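Local coordinates for cephalosporin acylase (PDB 2NLZ), which probably cleaves or transfers amide-linked acyl groups, as an N-terminal nucleophile hydrolase of the gamma-glutamyltranspeptidase family, its precise substrate being unsettled, at residues Gly447-Gln450 with Val451-Thr455; Asp295-His298 with Lys299-Glu302; Pro144-Arg147 with Tyr148-Gly152. The protein carries 1 engineered substitution. One frame throughout, in Å; residues are numbered along the deposited sequence.

In the fold
Three single-helix contacts illustrate how local i to i+4 order is built into a larger fold. From the N terminus come contact 3, which spans almost all of helix 143-151 and its glycine end, contact 2 near the start of helix 294-314, and contact 1 within helix 444-457. They follow in series; none nests in or crosses another, and each closes only the turns of its own helix. Contacts 1 and 2 nevertheless meet in space, their centres about 13 Å apart, where Met449 and Met453 pack on Gln300 and so join two helices far apart in sequence. Contact 3 lies across the chain's centre, its centre about 35 Å from that of contact 1, among helices 31-42, 47-61 and 202-212.

Contact 1: Gly447-Gln450 with Val451-Thr455; sequences GHMQ and VMMNT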
ATOM      1  N   GLY D 447      23.156   2.258  -8.651  1.00 17.51           N
ATOM      2  CA  GLY D 447      22.066   1.857  -9.546  1.00 22.60           C
ATOM      3  C   GLY D 447      22.418   0.686 -10.449  1.00 19.31           C
ATOM      4  O   GLY D 447      21.570  -0.156 -10.754  1.00 22.05           O
ATOM      5  N   HIS D 448      23.675   0.640 -10.876  1.00 19.91           N
ATOM      6  CA  HIS D 448      24.198  -0.494 -11.626  1.00 16.78           C
ATOM      7  C   HIS D 448      24.198  -1.760 -10.756  1.00 24.04           C
ATOM      8  O   HIS D 448      23.829  -2.841 -11.222  1.00 22.26           O
ATOM      9  CB  HIS D 448      25.614  -0.200 -12.121  1.00 16.37           C
ATOM     10  CG  HIS D 448      25.663   0.625 -13.369  1.00 22.46           C
ATOM     11  ND1 HIS D 448      26.619   0.438 -14.341  1.00 24.12           N
ATOM     12  CD2 HIS D 448      24.873   1.633 -13.810  1.00 20.83           C
ATOM     13  CE1 HIS D 448      26.420   1.297 -15.325  1.00 24.25           C
ATOM     14  NE2 HIS D 448      25.371   2.040 -15.024  1.00 20.32           N
ATOM     15  N   MET D 449      24.596  -1.630  -9.494  1.00 19.66           N
ATOM     16  CA  MET D 449      24.612  -2.792  -8.614  1.00 23.31           C
ATOM     17  C   MET D 449      23.199  -3.293  -8.381  1.00 23.99           C
ATOM     18  O   MET D 449      22.965  -4.504  -8.360  1.00 18.28           O
ATOM     19  CB  MET D 449      25.283  -2.495  -7.270  1.00 16.88           C
ATOM     20  CG  MET D 449      25.668  -3.770  -6.522  1.00 17.88           C
ATOM     21  SD  MET D 449      26.314  -3.652  -4.826  1.00 31.70           S
ATOM     22  CE  MET D 449      25.031  -2.694  -4.095  1.00 38.38           C
ATOM     23  N   GLN D 450      22.259  -2.359  -8.223  1.00 21.89           N
ATOM     24  CA  GLN D 450      20.878  -2.742  -7.947  1.00 23.07           C
ATOM     25  C   GLN D 450      20.219  -3.434  -9.136  1.00 24.77           C
ATOM     26  O   GLN D 450      19.693  -4.530  -8.955  1.00 24.90           O
ATOM     27  CB  GLN D 450      20.054  -1.582  -7.381  1.00 15.53           C
ATOM     28  CG  GLN D 450      20.448  -1.247  -5.941  1.00 14.27           C
ATOM     29  CD  GLN D 450      19.953   0.119  -5.477  1.00 23.27           C
ATOM     30  OE1 GLN D 450      18.780   0.284  -5.150  1.00 24.68           O
ATOM     31  NE2 GLN D 450      20.851   1.092  -5.417  1.00  5.20           N
ATOM     32  N   VAL D 451      20.300  -2.856 -10.344  1.00 20.70           N
ATOM     33  CA  VAL D 451      19.680  -3.513 -11.510  1.00 21.97           C
ATOM     34  C   VAL D 451      20.333  -4.858 -11.815  1.00 24.63           C
ATOM     35  O   VAL D 451      19.646  -5.794 -12.233  1.00 21.94           O
ATOM     36  CB  VAL D 451      19.601  -2.646 -12.817  1.00 12.78           C
ATOM     37  CG1 VAL D 451      18.944  -1.304 -12.562  1.00 13.34           C
ATOM     38  CG2 VAL D 451      20.957  -2.462 -13.445  1.00 31.67           C
ATOM     39  N   MET D 452      21.645  -4.965 -11.582  1.00 21.02           N
ATOM     40  CA  MET D 452      22.349  -6.227 -11.836  1.00 25.38           C
ATOM     41  C   MET D 452      21.891  -7.330 -10.891  1.00 24.52           C
ATOM     42  O   MET D 452      21.648  -8.467 -11.314  1.00 26.56           O
ATOM     43  CB  MET D 452      23.880  -6.063 -11.810  1.00 17.66           C
ATOM     44  CG  MET D 452      24.492  -5.480 -13.104  1.00 15.02           C
ATOM     45  SD  MET D 452      24.028  -6.377 -14.604  1.00 24.42           S
ATOM     46  CE  MET D 452      22.549  -5.529 -15.170  1.00 15.19           C
ATOM     47  N   MET D 453      21.739  -6.987  -9.619  1.00 21.81           N
ATOM     48  CA  MET D 453      21.248  -7.959  -8.648  1.00 24.44           C
ATOM     49  C   MET D 453      19.758  -8.247  -8.828  1.00 25.59           C
ATOM     50  O   MET D 453      19.322  -9.387  -8.677  1.00 23.18           O
ATOM     51  CB  MET D 453      21.553  -7.495  -7.239  1.00 20.09           C
ATOM     52  CG  MET D 453      23.008  -7.542  -6.941  1.00 23.58           C
ATOM     53  SD  MET D 453      23.238  -7.678  -5.184  1.00 34.23           S
ATOM     54  CE  MET D 453      24.090  -6.166  -4.911  1.00 27.08           C
ATOM     55  N   ASN D 454      18.987  -7.220  -9.179  1.00 21.93           N
ATOM     56  CA  ASN D 454      17.576  -7.398  -9.520  1.00 21.11           C
ATOM     57  C   ASN D 454      17.398  -8.334 -10.707  1.00 20.39           C
ATOM     58  O   ASN D 454      16.426  -9.077 -10.784  1.00 17.52           O
ATOM     59  CB  ASN D 454      16.913  -6.050  -9.818  1.00 18.60           C
ATOM     60  CG  ASN D 454      16.794  -5.164  -8.585  1.00 27.22           C
ATOM     61  OD1 ASN D 454      17.035  -5.600  -7.459  1.00 22.22           O
ATOM     62  ND2 ASN D 454      16.439  -3.897  -8.800  1.00 13.26           N
ATOM     63  N   THR D 455      18.344  -8.299 -11.634  1.00 23.10           N
ATOM     64  CA  THR D 455      18.258  -9.116 -12.832  1.00 25.42           C
ATOM     65  C   THR D 455      18.817 -10.519 -12.637  1.00 26.08           C
ATOM     66  O   THR D 455      18.114 -11.513 -12.856  1.00 33.28           O
ATOM     67  CB  THR D 455      18.930  -8.419 -14.020  1.00 22.32           C
ATOM     68  OG1 THR D 455      18.292  -7.154 -14.216  1.00 17.12           O
ATOM     69  CG2 THR D 455      18.764  -9.230 -15.285  1.00 25.84           C
TER
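Asn454 N donates to Gln450 O at 2.8 Å, the shortest of four consecutive i to i+4 backbone bonds that join the two halves of this helical run. The bond from Val451 N to Gly447 O, 3.0 Å long, is almost straight at the hydrogen (174°). One turn on, Val451 O is gripped twice: Thr455 OG1 donates to it at 2.8 Å, and Thr455 N reaches it from the opposite face of the carbonyl plane.

With CG beside its own backbone N (chi1 -68°), Asn454 holds its carboxamide close to Gln450 O but spends its polar atoms on other residues: OD1 accepts from Lys291 NZ and ND2 donates to Ala465 O. A leucine in place of Asn454 would deprive both of these partners of their mate and would probably leave the lysine ammonium and the Ala465 carbonyl poorly satisfied. Gln450 NE2 donates both to Trp471 O, off the helix, and to Gln446 O, one turn back on the same helix, while His448 ND1 bonds Glu266.

Farther out the contact is apolar. Met449 and Met453 run side by side in the same direction, and the terminal methyl CE of Met453 lies 3.3 Å from CG and 3.4 Å from SD of Met449. Val451 and Met452 pack on Phe436 instead. A helix laid with one flank on strand 431-438 and another on helices 274-283 and 294-314 is consistent with the layered alpha-beta-beta-alpha sandwich of N-terminal nucleophile hydrolases.

Contact 2: Asp295-His298 with Lys299-Glu302; sequences DTYH and KQIE
Asp295 and Lys299 form an i to i+4 salt bridge along one flank of the helix. The lysine chain, extended beyond CG, carries NZ to 3.0 Å from Asp295 OD1 and 3.2 Å from OD2, a forked approach in which both hydrogen bonds are weak. Because Asp295 CG lies opposite its backbone N (chi1 173°), the carboxylate leans along the helix to meet the ammonium.

Another i to i+4 pair, His298 and Glu302, meets differently. Glu302 lays its CG over one face of the His298 imidazole, 3.7 Å from the ring centroid and 18° off the normal, a CH-pi arrangement displaced toward the rim. Tyr297 and Gln300 lie side by side, with OE1 of Gln300 3.3 Å from CD1 of Tyr297 and the ring and amide planes 59° apart. Behind these side chains the backbone bonds are regular, Glu302 N reaching His298 O at 2.8 Å.

Second-shell groups probably help to fix these orientations. His498 NE2 is hydrogen-bonded to His298 ND1, Lys305 forms a salt bridge with Glu302 OE1 while Leu346 N holds OE2, and Trp471 NE1 donates to Gln300 OE1. Outside the helix, Phe485 meets the Tyr297 ring edge-to-face, and Gln300 packs on Met449 and Met453, seating helix 294-314 against helix 444-457.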
ATOM      1  N   ASP D 295      18.875  -8.662   5.321  1.00 35.04           N
ATOM      2  CA  ASP D 295      20.175  -9.255   5.051  1.00 39.70           C
ATOM      3  C   ASP D 295      20.708  -8.771   3.699  1.00 39.86           C
ATOM      4  O   ASP D 295      21.833  -8.240   3.612  1.00 27.89           O
ATOM      5  CB  ASP D 295      20.049 -10.783   5.068  1.00 45.11           C
ATOM      6  CG  ASP D 295      21.321 -11.480   4.630  1.00 50.29           C
ATOM      7  OD1 ASP D 295      22.285 -11.515   5.428  1.00 49.13           O
ATOM      8  OD2 ASP D 295      21.343 -11.995   3.491  1.00 40.68           O
ATOM      9  N   THR D 296      19.874  -8.939   2.669  1.00 35.51           N
ATOM     10  CA  THR D 296      20.229  -8.613   1.289  1.00 29.42           C
ATOM     11  C   THR D 296      20.605  -7.154   1.126  1.00 24.59           C
ATOM     12  O   THR D 296      21.693  -6.868   0.627  1.00 27.59           O
ATOM     13  CB  THR D 296      19.106  -8.960   0.307  1.00 26.72           C
ATOM     14  OG1 THR D 296      18.747 -10.333   0.466  1.00 37.32           O
ATOM     15  CG2 THR D 296      19.568  -8.748  -1.115  1.00 22.57           C
ATOM     16  N   TYR D 297      19.729  -6.243   1.561  1.00 26.32           N
ATOM     17  CA  TYR D 297      20.014  -4.803   1.463  1.00 26.45           C
ATOM     18  C   TYR D 297      21.277  -4.434   2.226  1.00 28.65           C
ATOM     19  O   TYR D 297      22.072  -3.636   1.747  1.00 25.46           O
ATOM     20  CB  TYR D 297      18.834  -3.933   1.922  1.00 19.21           C
ATOM     21  CG  TYR D 297      17.670  -3.909   0.949  1.00 19.40           C
ATOM     22  CD1 TYR D 297      17.737  -3.170  -0.243  1.00 26.63           C
ATOM     23  CD2 TYR D 297      16.491  -4.612   1.222  1.00 25.19           C
ATOM     24  CE1 TYR D 297      16.663  -3.152  -1.153  1.00 24.69           C
ATOM     25  CE2 TYR D 297      15.413  -4.597   0.328  1.00 21.78           C
ATOM     26  CZ  TYR D 297      15.501  -3.864  -0.857  1.00 30.67           C
ATOM     27  OH  TYR D 297      14.426  -3.849  -1.730  1.00 26.51           O
ATOM     28  N   HIS D 298      21.475  -5.043   3.392  1.00 28.28           N
ATOM     29  CA  HIS D 298      22.670  -4.777   4.196  1.00 32.24           C
ATOM     30  C   HIS D 298      23.948  -5.081   3.432  1.00 34.30           C
ATOM     31  O   HIS D 298      24.813  -4.207   3.289  1.00 32.38           O
ATOM     32  CB  HIS D 298      22.645  -5.567   5.502  1.00 27.03           C
ATOM     33  CG  HIS D 298      23.813  -5.290   6.400  1.00 27.67           C
ATOM     34  ND1 HIS D 298      24.019  -4.067   7.002  1.00 26.94           N
ATOM     35  CD2 HIS D 298      24.825  -6.090   6.816  1.00 27.92           C
ATOM     36  CE1 HIS D 298      25.111  -4.119   7.744  1.00 25.91           C
ATOM     37  NE2 HIS D 298      25.622  -5.335   7.644  1.00 24.80           N
ATOM     38  N   LYS D 299      24.054  -6.314   2.933  1.00 32.65           N
ATOM     39  CA  LYS D 299      25.226  -6.722   2.160  1.00 32.48           C
ATOM     40  C   LYS D 299      25.410  -5.852   0.904  1.00 32.21           C
ATOM     41  O   LYS D 299      26.529  -5.408   0.626  1.00 21.73           O
ATOM     42  CB  LYS D 299      25.168  -8.213   1.826  1.00 27.62           C
ATOM     43  CG  LYS D 299      25.325  -9.119   3.041  1.00 33.24           C
ATOM     44  CD  LYS D 299      24.828 -10.529   2.741  1.00 52.17           C
ATOM     45  CE  LYS D 299      25.031 -11.454   3.924  1.00 44.66           C
ATOM     46  NZ  LYS D 299      24.413 -12.777   3.652  1.00 53.40           N
ATOM     47  N   GLN D 300      24.318  -5.589   0.175  1.00 24.66           N
ATOM     48  CA  GLN D 300      24.347  -4.651  -0.949  1.00 24.75           C
ATOM     49  C   GLN D 300      25.031  -3.366  -0.517  1.00 26.33           C
ATOM     50  O   GLN D 300      26.107  -3.046  -1.016  1.00 28.05           O
ATOM     51  CB  GLN D 300      22.936  -4.307  -1.450  1.00 25.11           C
ATOM     52  CG  GLN D 300      22.264  -5.357  -2.304  1.00 28.30           C
ATOM     53  CD  GLN D 300      20.922  -4.902  -2.869  1.00 38.32           C
ATOM     54  OE1 GLN D 300      20.069  -4.422  -2.137  1.00 43.82           O
ATOM     55  NE2 GLN D 300      20.730  -5.068  -4.175  1.00 42.83           N
ATOM     56  N   ILE D 301      24.406  -2.660   0.429  1.00 24.49           N
ATOM     57  CA  ILE D 301      24.852  -1.338   0.913  1.00 21.93           C
ATOM     58  C   ILE D 301      26.292  -1.343   1.460  1.00 28.61           C
ATOM     59  O   ILE D 301      27.080  -0.442   1.162  1.00 24.45           O
ATOM     60  CB  ILE D 301      23.853  -0.746   1.971  1.00 16.74           C
ATOM     61  CG1 ILE D 301      22.499  -0.448   1.332  1.00 28.31           C
ATOM     62  CG2 ILE D 301      24.372   0.536   2.598  1.00  2.07           C
ATOM     63  CD1 ILE D 301      21.348  -0.384   2.323  1.00 24.99           C
ATOM     64  N   GLU D 302      26.644  -2.370   2.231  1.00 30.73           N
ATOM     65  CA  GLU D 302      28.002  -2.462   2.766  1.00 29.23           C
ATOM     66  C   GLU D 302      29.074  -2.645   1.696  1.00 29.15           C
ATOM     67  O   GLU D 302      30.086  -1.945   1.718  1.00 30.39           O
ATOM     68  CB  GLU D 302      28.099  -3.556   3.819  1.00 32.43           C
ATOM     69  CG  GLU D 302      27.250  -3.300   5.055  1.00 33.68           C
ATOM     70  CD  GLU D 302      27.741  -2.137   5.908  1.00 34.77           C
ATOM     71  OE1 GLU D 302      27.549  -0.959   5.523  1.00 18.74           O
ATOM     72  OE2 GLU D 302      28.299  -2.416   6.990  1.00 49.07           O
TER

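Contact 3: Pro144-Arg147 with Tyr148-Gly152; sequences PAIR and YAEEG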
ATOM      1  N   PRO D 144      16.714  14.624 -37.285  1.00 39.01           N
ATOM      2  CA  PRO D 144      15.572  14.901 -36.406  1.00 35.12           C
ATOM      3  C   PRO D 144      15.922  15.870 -35.296  1.00 35.43           C
ATOM      4  O   PRO D 144      15.121  16.732 -34.967  1.00 31.63           O
ATOM      5  CB  PRO D 144      15.240  13.535 -35.810  1.00 35.02           C
ATOM      6  CG  PRO D 144      15.795  12.556 -36.757  1.00 36.60           C
ATOM      7  CD  PRO D 144      17.032  13.184 -37.304  1.00 35.29           C
ATOM      8  N   ALA D 145      17.121  15.725 -34.736  1.00 33.29           N
ATOM      9  CA  ALA D 145      17.643  16.640 -33.720  1.00 32.95           C
ATOM     10  C   ALA D 145      17.600  18.078 -34.208  1.00 36.42           C
ATOM     11  O   ALA D 145      17.188  18.967 -33.464  1.00 31.38           O
ATOM     12  CB  ALA D 145      19.065  16.261 -33.347  1.00 26.97           C
ATOM     13  N   ILE D 146      18.023  18.280 -35.462  1.00 39.84           N
ATOM     14  CA  ILE D 146      18.001  19.586 -36.142  1.00 42.20           C
ATOM     15  C   ILE D 146      16.572  20.070 -36.323  1.00 38.94           C
ATOM     16  O   ILE D 146      16.248  21.211 -36.003  1.00 38.29           O
ATOM     17  CB  ILE D 146      18.720  19.528 -37.514  1.00 41.51           C
ATOM     18  CG1 ILE D 146      20.220  19.301 -37.313  1.00 43.62           C
ATOM     19  CG2 ILE D 146      18.485  20.797 -38.307  1.00 40.75           C
ATOM     20  CD1 ILE D 146      20.930  18.738 -38.529  1.00 50.75           C
ATOM     21  N   ARG D 147      15.718  19.180 -36.810  1.00 40.69           N
ATOM     22  CA  ARG D 147      14.308  19.487 -37.011  1.00 47.69           C
ATOM     23  C   ARG D 147      13.639  19.950 -35.717  1.00 46.06           C
ATOM     24  O   ARG D 147      12.811  20.856 -35.740  1.00 44.94           O
ATOM     25  CB  ARG D 147      13.581  18.256 -37.564  1.00 53.10           C
ATOM     26  CG  ARG D 147      12.201  18.515 -38.176  1.00 56.04           C
ATOM     27  CD  ARG D 147      11.248  17.302 -38.088  1.00 64.09           C
ATOM     28  NE  ARG D 147      11.903  15.991 -37.984  1.00 90.01           N
ATOM     29  CZ  ARG D 147      12.516  15.336 -38.978  1.00 88.67           C
ATOM     30  NH1 ARG D 147      12.613  15.863 -40.193  1.00 86.19           N
ATOM     31  NH2 ARG D 147      13.063  14.149 -38.742  1.00 78.94           N
ATOM     32  N   TYR D 148      14.000  19.322 -34.597  1.00 47.89           N
ATOM     33  CA  TYR D 148      13.418  19.667 -33.304  1.00 41.37           C
ATOM     34  C   TYR D 148      13.914  21.024 -32.835  1.00 40.82           C
ATOM     35  O   TYR D 148      13.158  21.799 -32.261  1.00 45.80           O
ATOM     36  CB  TYR D 148      13.743  18.614 -32.236  1.00 42.45           C
ATOM     37  CG  TYR D 148      12.973  17.309 -32.337  1.00 37.70           C
ATOM     38  CD1 TYR D 148      13.622  16.087 -32.173  1.00 39.12           C
ATOM     39  CD2 TYR D 148      11.603  17.294 -32.591  1.00 40.27           C
ATOM     40  CE1 TYR D 148      12.935  14.884 -32.262  1.00 47.57           C
ATOM     41  CE2 TYR D 148      10.910  16.095 -32.682  1.00 45.44           C
ATOM     42  CZ  TYR D 148      11.586  14.894 -32.515  1.00 50.52           C
ATOM     43  OH  TYR D 148      10.921  13.696 -32.603  1.00 51.04           O
ATOM     44  N   ALA D 149      15.187  21.308 -33.080  1.00 39.79           N
ATOM     45  CA  ALA D 149      15.765  22.561 -32.637  1.00 40.30           C
ATOM     46  C   ALA D 149      15.183  23.750 -33.394  1.00 46.32           C
ATOM     47  O   ALA D 149      14.934  24.789 -32.800  1.00 48.03           O
ATOM     48  CB  ALA D 149      17.270  22.516 -32.764  1.00 43.79           C
ATOM     49  N   GLU D 150      14.951  23.582 -34.697  1.00 47.66           N
ATOM     50  CA  GLU D 150      14.412  24.652 -35.548  1.00 46.51           C
ATOM     51  C   GLU D 150      12.924  24.895 -35.337  1.00 49.20           C
ATOM     52  O   GLU D 150      12.489  26.034 -35.212  1.00 53.57           O
ATOM     53  CB  GLU D 150      14.681  24.363 -37.028  1.00 44.71           C
ATOM     54  CG  GLU D 150      15.975  24.962 -37.537  1.00 54.74           C
ATOM     55  CD  GLU D 150      16.208  24.736 -39.012  1.00 57.91           C
ATOM     56  OE1 GLU D 150      15.985  23.604 -39.489  1.00 57.16           O
ATOM     57  OE2 GLU D 150      16.640  25.693 -39.688  1.00 61.25           O
ATOM     58  N   GLU D 151      12.148  23.818 -35.297  1.00 53.84           N
ATOM     59  CA  GLU D 151      10.701  23.926 -35.205  1.00 59.89           C
ATOM     60  C   GLU D 151      10.231  24.068 -33.769  1.00 56.02           C
ATOM     61  O   GLU D 151       9.232  24.724 -33.505  1.00 60.34           O
ATOM     62  CB  GLU D 151      10.032  22.732 -35.886  1.00 63.87           C
ATOM     63  CG  GLU D 151      10.150  22.769 -37.412  1.00 78.54           C
ATOM     64  CD  GLU D 151       9.938  21.411 -38.075  1.00 84.19           C
ATOM     65  OE1 GLU D 151      10.445  21.226 -39.205  1.00 84.87           O
ATOM     66  OE2 GLU D 151       9.271  20.534 -37.477  1.00 88.96           O
ATOM     67  N   GLY D 152      10.954  23.452 -32.842  1.00 52.30           N
ATOM     68  CA  GLY D 152      10.629  23.557 -31.420  1.00 48.72           C
ATOM     69  C   GLY D 152       9.764  22.438 -30.868  1.00 42.51           C
ATOM     70  O   GLY D 152       9.185  21.659 -31.621  1.00 40.50           O
TER
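The short helix 143-151, ended by Gly152, brings Arg147 beside Glu151 and Tyr148 back beside Pro144. Although Arg147 and Glu151 carry opposite charges at i and i+4, their charged ends do not meet: NE of Arg147 stays 5.3 Å from OE2 of Glu151. The carboxylate instead borders the aliphatic part of the arginine, OE1 of Glu151 lying 3.4 Å from CG of Arg147. A bend at chi3 (-25°) then carries the guanidinium back toward Pro144, its plane 47° from that of the carboxylate.

Tyr148 N donates to Pro144 O at 2.8 Å, and the ring of the same tyrosine passes obliquely by that oxygen, with CD1 of Tyr148 3.2 Å from Pro144 O. Glu150 N bonds Ile146 O at 3.0 Å, while the Glu150 carboxylate reaches out to Arg209 and Gln202. Tyr148 packs on Leu32 and Leu61, and Ile146 on Leu208, so that neighbouring helices cover different flanks.

Gly152 N still bonds Tyr148 O at 2.8 Å, but positive phi then turns the chain away at angles where a CB would press on the preceding carbonyl oxygen, as is characteristic of a helix terminated by glycine.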